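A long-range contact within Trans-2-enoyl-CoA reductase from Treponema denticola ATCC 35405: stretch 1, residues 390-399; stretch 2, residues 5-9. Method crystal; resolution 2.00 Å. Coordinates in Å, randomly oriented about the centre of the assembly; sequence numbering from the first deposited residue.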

# COMPACT_ATOMS: atom_id res chain seq x y z
N ASN A 390 -6.39 25.17 4.35
CA ASN A 390 -6.69 26.09 5.44
C ASN A 390 -6.89 25.40 6.78
O ASN A 390 -6.26 25.77 7.78
CB ASN A 390 -7.92 26.93 5.09
CG ASN A 390 -8.05 28.18 5.96
OD1 ASN A 390 -7.68 28.18 7.13
ND2 ASN A 390 -8.60 29.24 5.38
N TYR A 391 -7.77 24.40 6.80
CA TYR A 391 -8.14 23.66 8.01
C TYR A 391 -8.93 24.47 9.04
O TYR A 391 -9.77 23.92 9.76
CB TYR A 391 -6.93 22.96 8.66
CG TYR A 391 -6.38 21.83 7.83
CD1 TYR A 391 -7.15 20.71 7.56
CD2 TYR A 391 -5.09 21.87 7.31
CE1 TYR A 391 -6.65 19.67 6.80
CE2 TYR A 391 -4.59 20.84 6.56
CZ TYR A 391 -5.38 19.74 6.30
OH TYR A 391 -4.89 18.70 5.55
N GLU A 392 -8.67 25.77 9.11
CA GLU A 392 -9.46 26.66 9.96
C GLU A 392 -10.73 27.06 9.22
O GLU A 392 -11.64 27.64 9.81
CB GLU A 392 -8.65 27.89 10.37
CG GLU A 392 -7.39 27.59 11.17
CD GLU A 392 -7.69 27.01 12.55
OE1 GLU A 392 -8.85 27.10 13.01
OE2 GLU A 392 -6.76 26.46 13.17
N ALA A 393 -10.77 26.75 7.93
CA ALA A 393 -11.99 26.90 7.15
C ALA A 393 -12.85 25.66 7.36
O ALA A 393 -12.34 24.53 7.32
CB ALA A 393 -11.65 27.07 5.68
N GLU A 394 -14.14 25.85 7.59
CA GLU A 394 -15.03 24.73 7.88
C GLU A 394 -15.52 24.02 6.63
O GLU A 394 -15.68 24.63 5.57
CB GLU A 394 -16.22 25.18 8.75
CG GLU A 394 -17.37 25.82 7.98
CD GLU A 394 -18.49 26.28 8.89
OE1 GLU A 394 -19.09 27.33 8.60
OE2 GLU A 394 -18.77 25.58 9.89
N VAL A 395 -15.75 22.71 6.76
CA VAL A 395 -16.24 21.90 5.65
C VAL A 395 -17.77 21.94 5.60
O VAL A 395 -18.44 21.62 6.57
CB VAL A 395 -15.76 20.44 5.78
CG1 VAL A 395 -16.28 19.60 4.62
CG2 VAL A 395 -14.24 20.39 5.84
N GLU A 396 -18.30 22.35 4.45
CA GLU A 396 -19.73 22.53 4.28
C GLU A 396 -20.50 21.21 4.30
O GLU A 396 -21.50 21.07 5.00
CB GLU A 396 -20.02 23.30 2.99
CG GLU A 396 -19.36 24.68 2.97
CD GLU A 396 -19.25 25.26 1.57
OE1 GLU A 396 -18.13 25.69 1.20
OE2 GLU A 396 -20.26 25.28 0.84
N ARG A 397 -20.02 20.23 3.53
CA ARG A 397 -20.62 18.90 3.53
C ARG A 397 -19.59 17.81 3.24
O ARG A 397 -18.48 18.10 2.81
CB ARG A 397 -21.79 18.83 2.54
CG ARG A 397 -21.46 19.26 1.12
CD ARG A 397 -22.73 19.45 0.31
NE ARG A 397 -23.57 18.25 0.32
CZ ARG A 397 -24.87 18.25 0.07
NH1 ARG A 397 -25.50 19.38 -0.22
NH2 ARG A 397 -25.55 17.11 0.10
N PHE A 398 -19.97 16.56 3.48
CA PHE A 398 -19.01 15.46 3.43
C PHE A 398 -19.30 14.41 2.36
O PHE A 398 -18.76 13.31 2.40
CB PHE A 398 -18.93 14.78 4.80
CG PHE A 398 -18.51 15.70 5.91
CD1 PHE A 398 -17.17 15.87 6.21
CD2 PHE A 398 -19.46 16.38 6.65
CE1 PHE A 398 -16.78 16.72 7.23
CE2 PHE A 398 -19.07 17.23 7.67
CZ PHE A 398 -17.73 17.40 7.96
N ASP A 399 -20.15 14.75 1.40
CA ASP A 399 -20.47 13.84 0.31
C ASP A 399 -19.90 14.33 -1.01
O ASP A 399 -20.35 13.91 -2.08
CB ASP A 399 -21.98 13.64 0.20
CG ASP A 399 -22.74 14.95 0.15
OD1 ASP A 399 -22.18 15.97 0.60
OD2 ASP A 399 -23.88 14.95 -0.35
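Stretch 2 5-9: MIVKP

Residues 5-9, near the start of the chain, lie along residues 390-399, near its end; neither stretch forms regular helix or strand. Stretch 2 is nonetheless extended, with phi/psi from -69/120 at Ile-6 to -119/160 at Lys-8, and runs antiparallel to the segment from Tyr-391 to Val-395: Met-5 lies beside Val-395, Ile-6 beside Glu-394 (CA to CA 4.0 Å), and Lys-8 reaches back to Tyr-391. Together the two bury 478 Å². The firmest backbone link is the hydrogen bond from Val-395 N to Met-5 O, 2.9 Å with an angle of 152° at the hydrogen. In return Met-5 N makes two weak hydrogen bonds, to Val-395 O at 3.1 Å and to Glu-394 OE2 at 3.3 Å, so backbone and carboxylate share one donor. Further along, water 1 fills the gap between the backbones. It accepts from Val-7 N at 3.0 Å, satisfying that amide, and lies within donating reach of Tyr-391 O (2.4 Å) and Ala-393 O (2.8 Å); with atoms elsewhere counted, acceptors outnumber its protons. Tyr-391 O accepts from Lys-8 NZ at 3.2 Å, and the same ammonium forms a salt bridge with Glu-392 OE1 at 3.5 Å. The CA-to-CB bond of Lys-8 points sideways and that of Glu-392 away, yet both side chains bend so that their charged ends meet. Beneath the polar links, the CA-to-CB bond of Val-7 points toward stretch 1, and its CG2 packs against Val-395 CG2 at 3.6 Å and against Phe-398 CE1 at 3.5 Å, the latter at the ring edge. Met-5 CE extends this apolar patch, 3.9 Å from Phe-398 CZ. Ile-6 CD1 approaches Glu-392 O at 3.5 Å, a van der Waals contact; Glu-392 O has no polar partner in stretch 2.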

# COMPACT_ATOMS: atom_id res chain seq x y z
N MET A 5 -18.79 22.25 9.58
CA MET A 5 -18.02 22.41 10.81
C MET A 5 -16.52 22.34 10.52
O MET A 5 -16.10 21.79 9.50
CB MET A 5 -18.40 21.33 11.83
CG MET A 5 -18.09 19.91 11.39
SD MET A 5 -18.35 18.70 12.70
CE MET A 5 -18.06 17.16 11.82
N ILE A 6 -15.72 22.93 11.40
CA ILE A 6 -14.27 22.86 11.28
C ILE A 6 -13.79 21.44 11.54
O ILE A 6 -14.01 20.88 12.62
CB ILE A 6 -13.57 23.82 12.26
CG1 ILE A 6 -13.78 25.27 11.82
CG2 ILE A 6 -12.08 23.51 12.34
CD1 ILE A 6 -13.10 26.29 12.72
N VAL A 7 -13.13 20.84 10.55
CA VAL A 7 -12.71 19.45 10.65
C VAL A 7 -11.25 19.31 11.09
O VAL A 7 -10.33 19.71 10.38
CB VAL A 7 -12.93 18.69 9.33
CG1 VAL A 7 -12.33 17.29 9.41
CG2 VAL A 7 -14.41 18.62 9.01
N LYS A 8 -11.07 18.73 12.27
CA LYS A 8 -9.75 18.47 12.82
C LYS A 8 -9.59 16.97 13.01
O LYS A 8 -10.58 16.24 13.05
CB LYS A 8 -9.59 19.21 14.15
CG LYS A 8 -9.54 20.73 14.02
CD LYS A 8 -8.37 21.17 13.16
CE LYS A 8 -7.94 22.61 13.46
NZ LYS A 8 -8.79 23.63 12.79
N PRO A 9 -8.34 16.48 13.11
CA PRO A 9 -8.15 15.03 13.28
C PRO A 9 -8.71 14.51 14.60
O PRO A 9 -8.55 15.14 15.64
CB PRO A 9 -6.62 14.88 13.26
CG PRO A 9 -6.09 16.22 13.62
CD PRO A 9 -7.05 17.19 13.02
O HOH W 1 -11.33 22.35 8.73